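Local coordinates for protein 3-alpha-hydroxysteroid dehydrogenase (Pseudomonas sp., PDB 2DKN) that catalyses the NAD-dependent oxidation of the 3-alpha-hydroxyl group of steroids, as a member of the short-chain dehydrogenase family, at residues 190-193 against 194-197. Sequence-based numbering, arbitrary orientation.
With NAI (1,4-dihydronicotinamide adenine dinucleotide), chain C.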
loop_
_atom_site.group_PDB
_atom_site.type_symbol
_atom_site.label_atom_id
_atom_site.label_comp_id
_atom_site.label_asym_id
_atom_site.label_seq_id
_atom_site.Cartn_x
_atom_site.Cartn_y
_atom_site.Cartn_z
ATOM N N LEU A 190 12.943 10.151 -15.029
ATOM C CA LEU A 190 12.817 11.091 -13.926
ATOM C C LEU A 190 13.886 10.806 -12.859
ATOM O O LEU A 190 14.570 11.720 -12.386
ATOM C CB LEU A 190 11.413 11.018 -13.310
ATOM C CG LEU A 190 11.028 12.025 -12.207
ATOM C CD1 LEU A 190 9.492 12.218 -12.169
ATOM C CD2 LEU A 190 11.549 11.624 -10.799
ATOM N N LEU A 191 14.010 9.547 -12.440
ATOM C CA LEU A 191 15.058 9.210 -11.472
ATOM C C LEU A 191 16.453 9.481 -12.033
ATOM O O LEU A 191 17.343 9.964 -11.306
ATOM C CB LEU A 191 14.972 7.757 -11.034
ATOM C CG LEU A 191 16.037 7.280 -10.036
ATOM C CD1 LEU A 191 15.873 7.985 -8.707
ATOM C CD2 LEU A 191 15.994 5.768 -9.847
ATOM N N GLN A 192 16.681 9.128 -13.294
ATOM C CA GLN A 192 18.029 9.349 -13.846
ATOM C C GLN A 192 18.411 10.841 -13.818
ATOM O O GLN A 192 19.562 11.196 -13.561
ATOM C CB GLN A 192 18.184 8.783 -15.269
ATOM C CG GLN A 192 17.639 7.349 -15.509
ATOM C CD GLN A 192 17.891 6.352 -14.375
ATOM O OE1 GLN A 192 16.998 5.553 -14.026
ATOM N NE2 GLN A 192 19.101 6.371 -13.810
ATOM N N ALA A 193 17.435 11.701 -14.081
ATOM C CA ALA A 193 17.644 13.142 -14.062
ATOM C C ALA A 193 18.013 13.620 -12.644
ATOM O O ALA A 193 18.927 14.435 -12.465
ATOM C CB ALA A 193 16.397 13.855 -14.595
ATOM N N SER A 194 17.324 13.091 -11.632
ATOM C CA SER A 194 17.641 13.428 -10.254
ATOM C C SER A 194 19.029 12.950 -9.866
ATOM O O SER A 194 19.781 13.692 -9.225
ATOM C CB SER A 194 16.600 12.828 -9.303
ATOM O OG SER A 194 15.329 13.388 -9.595
ATOM N N LYS A 195 19.374 11.721 -10.276
ATOM C CA LYS A 195 20.660 11.111 -9.920
ATOM C C LYS A 195 21.844 11.923 -10.440
ATOM O O LYS A 195 22.910 11.944 -9.821
ATOM C CB LYS A 195 20.759 9.682 -10.458
ATOM C CG LYS A 195 20.022 8.660 -9.599
ATOM C CD LYS A 195 19.611 7.415 -10.400
ATOM C CE LYS A 195 20.713 6.392 -10.513
ATOM N NZ LYS A 195 20.214 5.187 -11.255
ATOM N N ALA A 196 21.640 12.571 -11.584
ATOM C CA ALA A 196 22.699 13.320 -12.262
ATOM C C ALA A 196 22.691 14.818 -11.935
ATOM O O ALA A 196 23.584 15.559 -12.361
ATOM C CB ALA A 196 22.593 13.110 -13.765
ATOM N N ASP A 197 21.683 15.277 -11.205
ATOM C CA ASP A 197 21.548 16.707 -10.888
ATOM C C ASP A 197 22.626 17.174 -9.913
ATOM O O ASP A 197 22.838 16.550 -8.890
ATOM C CB ASP A 197 20.164 16.971 -10.287
ATOM C CG ASP A 197 19.904 18.441 -10.026
ATOM O OD1 ASP A 197 19.816 19.203 -11.010
ATOM O OD2 ASP A 197 19.756 18.824 -8.842
HETATM P PA NAI C . 8.634 10.057 -16.333
HETATM O O1A NAI C . 9.225 11.394 -16.518
HETATM O O2A NAI C . 9.274 8.920 -17.034
HETATM O O5B NAI C . 7.091 10.087 -16.763
HETATM C C5B NAI C . 6.259 11.147 -16.390
HETATM C C4B NAI C . 5.396 11.490 -17.596
HETATM O O4B NAI C . 4.577 12.562 -17.167
HETATM C C3B NAI C . 6.209 11.963 -18.799
HETATM O O3B NAI C . 5.784 11.331 -19.991
HETATM C C2B NAI C . 5.843 13.435 -18.852
HETATM O O2B NAI C . 5.884 14.000 -20.145
HETATM C C1B NAI C . 4.446 13.463 -18.223
HETATM N N9A NAI C . 4.221 14.854 -17.805
HETATM C C8A NAI C . 5.016 15.628 -16.982
HETATM N N7A NAI C . 4.476 16.872 -16.947
HETATM C C5A NAI C . 3.373 16.904 -17.751
HETATM C C6A NAI C . 2.457 17.903 -18.103
HETATM N N6A NAI C . 2.626 19.199 -17.764
HETATM N N1A NAI C . 1.426 17.583 -18.964
HETATM C C2A NAI C . 1.293 16.313 -19.481
HETATM N N3A NAI C . 2.191 15.326 -19.142
HETATM C C4A NAI C . 3.221 15.630 -18.298
HETATM O O3 NAI C . 8.596 9.857 -14.742
HETATM P PN NAI C . 7.983 8.627 -13.901
HETATM O O1N NAI C . 7.292 7.646 -14.754
HETATM O O2N NAI C . 9.074 8.145 -13.034
HETATM O O5D NAI C . 6.923 9.427 -13.001
HETATM C C5D NAI C . 5.550 9.062 -12.981
HETATM C C4D NAI C . 5.002 9.523 -11.636
HETATM O O4D NAI C . 5.670 8.786 -10.617
HETATM C C3D NAI C . 5.267 10.997 -11.342
HETATM O O3D NAI C . 4.111 11.523 -10.702
HETATM C C2D NAI C . 6.388 10.948 -10.306
HETATM O O2D NAI C . 6.322 12.040 -9.431
HETATM C C1D NAI C . 6.068 9.652 -9.576
HETATM N N1N NAI C . 7.231 9.092 -8.835
HETATM C C2N NAI C . 8.359 8.726 -9.514
HETATM C C3N NAI C . 9.437 8.198 -8.821
HETATM C C7N NAI C . 10.661 7.737 -9.572
HETATM O O7N NAI C . 11.740 7.365 -8.787
HETATM N N7N NAI C . 10.689 7.682 -10.917
HETATM C C4N NAI C . 9.369 8.031 -7.424
HETATM C C5N NAI C . 8.181 8.377 -6.746
HETATM C C6N NAI C . 7.127 8.911 -7.475
#
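Lys195 lays its CD beside Leu191, one helical turn earlier, 3.6 Å from Leu191 CG, the two side chains crossing at a slant. A kink at chi3 (84°) turns the rest of the lysine to run alongside Gln192, in the same direction; its ammonium end also has a long, weak ion pair with Glu187. An alanine in place of Lys195 would probably strip this aliphatic cover from Leu191 and leave Glu187 without that distant positive charge. Backbone bonds carry the turn itself: Lys195 N bonds to Leu191 O (2.9 Å), and Ser194 N to Leu190 O (3.2 Å). Ala196 N is held less directly, reaching Gln192 O at 3.2 Å with a bent N-H angle of 137° and Ala193 O only weakly; Asp197 OD2 accepts a bond from Tyr200 N. Toward the coenzyme, Leu190 sets CB 3.4 Å from the bridging O3 of the NADH diphosphate and CD1 near the nicotinamide-side ribose, while Leu191 CB lies 4.0 Å from the carboxamide O7N. Helix 189-196 follows strand 177-183 and, through Leu190 and Leu191 in its first turn, lines the coenzyme pocket of a Rossmann-fold short-chain dehydrogenase.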